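Local coordinates for protein probable RNA polymerase sigma-D factor (Mycobacterium tuberculosis, PDB 3VFZ) that probably acts as an initiation factor that directs RNA polymerase to specific promoters, this piece being its -35 element-binding domain (sigma-70 region 4), at residues A[27-32]-A[38-43]; A[51-56]-A[62-67]. All coordinates share one frame; numbering follows the deposited sequence.

In the fold
Both contacts lie in the four-helix domain 4 of the sigma factor and follow one another along the chain, with centres about 14 Å apart. Interaction 1 packs the end of helix 21-29 and the turn after it against helix 34-46, near the middle of the domain. Interaction 2 joins helix 50-57 to helix 61-80, the pair that forms the predicted helix-turn-helix. Helix 34-46 links the two: its Ile39 CD1 lies 3.6 Å from Ala67 CB, and its Arg43 CD lies 3.3 Å from Thr53 OG1, both packing contacts. The probable DNA-binding pair thus rests on the same helix that interaction 1 packs against helix 21-29 and the turn after it.

Interaction 1 (A[27-32]-A[38-43]); sequences ELLEIL and EILILR
No aromatic ring or other flat group takes part where Leu29 and Leu32 face Leu40 and Ile41; the surfaces that meet are branched aliphatic ends. The nearest approach is between methyls, Leu32 CD1 coming to 3.8 Å from Leu40 CD1, with the two side chains at roughly a right angle. The same Leu40 methyl also faces the other leucine, 4.4 Å from Leu29 CD2, so one Leu40 methyl meets both leucines of segment 27-32. Leu29 uses its second branch on the neighbouring residue: CD1 lies 4.1 Å from Ile41 CG1, and these two chains cross at a slant. Ile41 carries CG1 beside its backbone N (chi1 -64°), which brings the ethyl arm towards Leu29 although the CB bond itself does not aim at segment 27-32. Leu29 and Leu32 are brought to the same side by a type I turn, closed by the hydrogen bond from Leu32 N to Leu29 O, 2.9 Å. Around them, Arg37 packs on both Leu29 and Leu32, while Leu40 touches Leu75 of helix 61-80. The backbones stay well apart, Leu29 CA and Leu40 CA being 8.9 Å from each other. With no hydrogen bond or charge pair across it, the contact is purely hydrophobic: its stability should come from burying leucine and isoleucine methyls, and from shape rather than directional bonds.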
loop_
_atom_site.group_PDB
_atom_site.type_symbol
_atom_site.label_atom_id
_atom_site.label_comp_id
_atom_site.label_asym_id
_atom_site.label_seq_id
_atom_site.Cartn_x
_atom_site.Cartn_y
_atom_site.Cartn_z
ATOM N N GLU A 27 12.143 1.400 3.360
ATOM C CA GLU A 27 12.608 0.093 3.830
ATOM C C GLU A 27 11.437 -0.768 4.300
ATOM O O GLU A 27 11.384 -1.963 4.014
ATOM C CB GLU A 27 13.668 0.242 4.929
ATOM C CG GLU A 27 14.973 0.863 4.433
ATOM C CD GLU A 27 16.077 0.851 5.476
ATOM O OE1 GLU A 27 17.122 1.500 5.247
ATOM O OE2 GLU A 27 15.902 0.188 6.521
ATOM N N LEU A 28 10.490 -0.151 5.003
ATOM C CA LEU A 28 9.250 -0.820 5.370
ATOM C C LEU A 28 8.458 -1.229 4.130
ATOM O O LEU A 28 8.045 -2.377 4.007
ATOM C CB LEU A 28 8.388 0.079 6.258
ATOM C CG LEU A 28 8.743 0.124 7.740
ATOM C CD1 LEU A 28 8.188 1.390 8.375
ATOM C CD2 LEU A 28 8.219 -1.124 8.454
ATOM N N LEU A 29 8.244 -0.290 3.217
ATOM C CA LEU A 29 7.488 -0.591 2.003
ATOM C C LEU A 29 8.145 -1.730 1.227
ATOM O O LEU A 29 7.453 -2.541 0.617
ATOM C CB LEU A 29 7.352 0.644 1.120
ATOM C CG LEU A 29 6.442 1.753 1.652
ATOM C CD1 LEU A 29 6.294 2.822 0.600
ATOM C CD2 LEU A 29 5.076 1.202 2.052
ATOM N N GLU A 30 9.474 -1.800 1.260
ATOM C CA GLU A 30 10.198 -2.848 0.533
ATOM C C GLU A 30 9.915 -4.236 1.110
ATOM O O GLU A 30 10.331 -5.248 0.552
ATOM C CB GLU A 30 11.706 -2.570 0.504
ATOM C CG GLU A 30 12.127 -1.504 -0.496
ATOM C CD GLU A 30 13.632 -1.466 -0.716
ATOM O OE1 GLU A 30 14.357 -0.944 0.160
ATOM O OE2 GLU A 30 14.091 -1.961 -1.767
ATOM N N ILE A 31 9.200 -4.267 2.231
ATOM C CA ILE A 31 8.796 -5.503 2.884
ATOM C C ILE A 31 7.521 -6.079 2.237
ATOM O O ILE A 31 7.244 -7.277 2.340
ATOM C CB ILE A 31 8.549 -5.234 4.391
ATOM C CG1 ILE A 31 9.540 -6.009 5.257
ATOM C CG2 ILE A 31 7.092 -5.481 4.775
ATOM C CD1 ILE A 31 10.971 -5.529 5.106
ATOM N N LEU A 32 6.759 -5.216 1.566
ATOM C CA LEU A 32 5.481 -5.574 0.948
ATOM C C LEU A 32 5.660 -6.062 -0.484
ATOM O O LEU A 32 6.641 -5.710 -1.139
ATOM C CB LEU A 32 4.572 -4.336 0.889
ATOM C CG LEU A 32 4.226 -3.625 2.193
ATOM C CD1 LEU A 32 3.421 -2.352 1.905
ATOM C CD2 LEU A 32 3.465 -4.583 3.100
ATOM N N GLU A 38 2.621 -0.147 -4.365
ATOM C CA GLU A 38 2.042 0.704 -5.374
ATOM C C GLU A 38 0.695 1.251 -4.917
ATOM O O GLU A 38 0.417 2.444 -5.035
ATOM C CB GLU A 38 1.879 -0.129 -6.648
ATOM C CG GLU A 38 1.029 0.492 -7.700
ATOM C CD GLU A 38 0.928 -0.407 -8.912
ATOM O OE1 GLU A 38 0.689 -1.627 -8.735
ATOM O OE2 GLU A 38 1.109 0.106 -10.031
ATOM N N ILE A 39 -0.146 0.372 -4.377
ATOM C CA ILE A 39 -1.468 0.782 -3.893
ATOM C C ILE A 39 -1.378 1.803 -2.758
ATOM O O ILE A 39 -2.068 2.826 -2.771
ATOM C CB ILE A 39 -2.326 -0.459 -3.480
ATOM C CG1 ILE A 39 -2.858 -1.124 -4.745
ATOM C CG2 ILE A 39 -3.465 -0.059 -2.570
ATOM C CD1 ILE A 39 -3.433 -2.524 -4.506
ATOM N N LEU A 40 -0.529 1.537 -1.772
ATOM C CA LEU A 40 -0.410 2.458 -0.636
ATOM C C LEU A 40 0.114 3.818 -1.075
ATOM O O LEU A 40 -0.385 4.847 -0.623
ATOM C CB LEU A 40 0.482 1.887 0.466
ATOM C CG LEU A 40 -0.060 0.678 1.234
ATOM C CD1 LEU A 40 0.806 0.402 2.474
ATOM C CD2 LEU A 40 -1.504 0.940 1.660
ATOM N N ILE A 41 1.121 3.828 -1.949
ATOM C CA ILE A 41 1.634 5.107 -2.449
ATOM C C ILE A 41 0.538 5.898 -3.174
ATOM O O ILE A 41 0.351 7.096 -2.919
ATOM C CB ILE A 41 2.870 4.931 -3.328
ATOM C CG1 ILE A 41 4.029 4.342 -2.519
ATOM C CG2 ILE A 41 3.291 6.259 -3.939
ATOM C CD1 ILE A 41 5.218 3.927 -3.419
ATOM N N LEU A 42 -0.188 5.227 -4.066
ATOM C CA LEU A 42 -1.294 5.848 -4.812
ATOM C C LEU A 42 -2.432 6.377 -3.921
ATOM O O LEU A 42 -2.895 7.521 -4.097
ATOM C CB LEU A 42 -1.831 4.876 -5.869
ATOM C CG LEU A 42 -0.897 4.623 -7.072
ATOM C CD1 LEU A 42 -1.530 3.636 -8.066
ATOM C CD2 LEU A 42 -0.533 5.932 -7.797
ATOM N N ARG A 43 -2.877 5.558 -2.968
ATOM C CA ARG A 43 -3.979 5.939 -2.089
ATOM C C ARG A 43 -3.575 7.026 -1.102
ATOM O O ARG A 43 -4.346 7.941 -0.834
ATOM C CB ARG A 43 -4.473 4.737 -1.267
ATOM C CG ARG A 43 -5.137 3.652 -2.070
ATOM C CD ARG A 43 -6.571 4.044 -2.422
ATOM N NE ARG A 43 -7.488 3.907 -1.287
ATOM C CZ ARG A 43 -8.084 4.921 -0.662
ATOM N NH1 ARG A 43 -7.865 6.179 -1.042
ATOM N NH2 ARG A 43 -8.901 4.679 0.356
#

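Interaction 2 (A[51-56]-A[62-67]); sequences EETAAA and GAVRVA
Thr53, whose methyl packs on Val64, turns its OG1 the other way and hydrogen-bonds it to Ser49 O, one turn back along the chain. The hydroxyl stands beside the backbone N (chi1 -69°), facing the preceding turn, and CG2 is left anti to that N for contact with the second helix. Thus the buried polar group of the threonine is satisfied within its own part of the chain and only carbon is offered to segment 62-67. From the other helix comes Val64. Its CG2 presses on Ala54, 3.7 Å from both Ala54 CB and Ala54 CA. Its CG1 lies 4.0 Å from Thr53 CG2, so the isopropyl fork spans two successive residues of the first helix. With CG1 anti to the backbone N (chi1 166°), both prongs reach segment 51-56. Because Ala54 carries no more than a methyl, the helices come close, Ala54 CA and Val64 CA being 6.1 Å apart. Ile39 and Leu42 of helix 34-46 also cover Thr53, placing it at a three-helix junction. At the solvent side Glu51 OE1 and Arg65 NH2 are 6.0 Å apart, not in contact, though their opposite charges may attract weakly at long range. Near the start of each helix a hydroxyl takes a backbone N-H: Ser49 OG that of Glu52, and Thr60 OG1 that of Ala63. Two helices joined by a short turn and packed through Thr53, Ala54 and Val64 form the helix-turn-helix predicted here; in sigma region 4 the second helix of such a motif recognises the -35 element, and helix 61-80 probably does so here.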
loop_
_atom_site.group_PDB
_atom_site.type_symbol
_atom_site.label_atom_id
_atom_site.label_comp_id
_atom_site.label_asym_id
_atom_site.label_seq_id
_atom_site.Cartn_x
_atom_site.Cartn_y
_atom_site.Cartn_z
ATOM N N GLU A 51 -11.275 3.569 -6.033
ATOM C CA GLU A 51 -11.759 3.306 -7.384
ATOM C C GLU A 51 -10.745 3.754 -8.427
ATOM O O GLU A 51 -10.498 3.055 -9.416
ATOM C CB GLU A 51 -13.100 4.009 -7.627
ATOM C CG GLU A 51 -14.138 3.795 -6.528
ATOM C CD GLU A 51 -14.056 4.838 -5.418
ATOM O OE1 GLU A 51 -13.717 4.472 -4.269
ATOM O OE2 GLU A 51 -14.340 6.027 -5.695
ATOM N N GLU A 52 -10.167 4.931 -8.207
ATOM C CA GLU A 52 -9.169 5.476 -9.119
ATOM C C GLU A 52 -7.905 4.625 -9.107
ATOM O O GLU A 52 -7.260 4.429 -10.141
ATOM C CB GLU A 52 -8.847 6.927 -8.749
ATOM C CG GLU A 52 -10.032 7.876 -8.912
ATOM C CD GLU A 52 -9.720 9.287 -8.461
ATOM O OE1 GLU A 52 -9.149 9.447 -7.361
ATOM O OE2 GLU A 52 -10.040 10.235 -9.209
ATOM N N THR A 53 -7.563 4.111 -7.927
ATOM C CA THR A 53 -6.403 3.247 -7.777
ATOM C C THR A 53 -6.597 1.941 -8.543
ATOM O O THR A 53 -5.710 1.506 -9.278
ATOM C CB THR A 53 -6.136 2.942 -6.293
ATOM O OG1 THR A 53 -5.698 4.139 -5.645
ATOM C CG2 THR A 53 -5.063 1.891 -6.149
ATOM N N ALA A 54 -7.761 1.322 -8.378
ATOM C CA ALA A 54 -8.072 0.097 -9.106
ATOM C C ALA A 54 -7.993 0.331 -10.618
ATOM O O ALA A 54 -7.465 -0.502 -11.356
ATOM C CB ALA A 54 -9.451 -0.431 -8.720
ATOM N N ALA A 55 -8.522 1.460 -11.075
ATOM C CA ALA A 55 -8.422 1.809 -12.496
ATOM C C ALA A 55 -6.957 1.988 -12.886
ATOM O O ALA A 55 -6.525 1.525 -13.938
ATOM C CB ALA A 55 -9.211 3.071 -12.795
ATOM N N ALA A 56 -6.186 2.646 -12.025
ATOM C CA ALA A 56 -4.794 2.941 -12.353
ATOM C C ALA A 56 -3.957 1.671 -12.496
ATOM O O ALA A 56 -3.110 1.567 -13.382
ATOM C CB ALA A 56 -4.178 3.876 -11.316
ATOM N N GLY A 62 -12.544 -4.037 -5.014
ATOM C CA GLY A 62 -12.497 -5.085 -4.009
ATOM C C GLY A 62 -11.092 -5.616 -3.807
ATOM O O GLY A 62 -10.661 -5.811 -2.676
ATOM N N ALA A 63 -10.369 -5.850 -4.899
ATOM C CA ALA A 63 -8.996 -6.330 -4.791
ATOM C C ALA A 63 -8.102 -5.271 -4.125
ATOM O O ALA A 63 -7.230 -5.597 -3.329
ATOM C CB ALA A 63 -8.451 -6.713 -6.163
ATOM N N VAL A 64 -8.330 -4.004 -4.445
ATOM C CA VAL A 64 -7.546 -2.923 -3.841
ATOM C C VAL A 64 -7.820 -2.860 -2.332
ATOM O O VAL A 64 -6.896 -2.754 -1.539
ATOM C CB VAL A 64 -7.828 -1.565 -4.520
ATOM C CG1 VAL A 64 -7.279 -0.414 -3.671
ATOM C CG2 VAL A 64 -7.217 -1.527 -5.931
ATOM N N ARG A 65 -9.086 -2.968 -1.933
ATOM C CA ARG A 65 -9.416 -3.007 -0.510
ATOM C C ARG A 65 -8.733 -4.167 0.227
ATOM O O ARG A 65 -8.206 -3.989 1.318
ATOM C CB ARG A 65 -10.928 -3.091 -0.297
ATOM C CG ARG A 65 -11.684 -1.793 -0.515
ATOM C CD ARG A 65 -13.172 -1.987 -0.157
ATOM N NE ARG A 65 -14.045 -1.239 -1.055
ATOM C CZ ARG A 65 -14.825 -1.793 -1.977
ATOM N NH1 ARG A 65 -14.865 -3.111 -2.117
ATOM N NH2 ARG A 65 -15.577 -1.026 -2.755
ATOM N N VAL A 66 -8.754 -5.358 -0.364
ATOM C CA VAL A 66 -8.097 -6.516 0.246
ATOM C C VAL A 66 -6.596 -6.335 0.376
ATOM O O VAL A 66 -6.015 -6.625 1.421
ATOM C CB VAL A 66 -8.359 -7.796 -0.569
ATOM C CG1 VAL A 66 -7.542 -8.954 -0.018
ATOM C CG2 VAL A 66 -9.831 -8.120 -0.549
ATOM N N ALA A 67 -5.969 -5.857 -0.698
ATOM C CA ALA A 67 -4.542 -5.558 -0.678
ATOM C C ALA A 67 -4.193 -4.520 0.391
ATOM O O ALA A 67 -3.133 -4.591 1.004
ATOM C CB ALA A 67 -4.098 -5.054 -2.064
#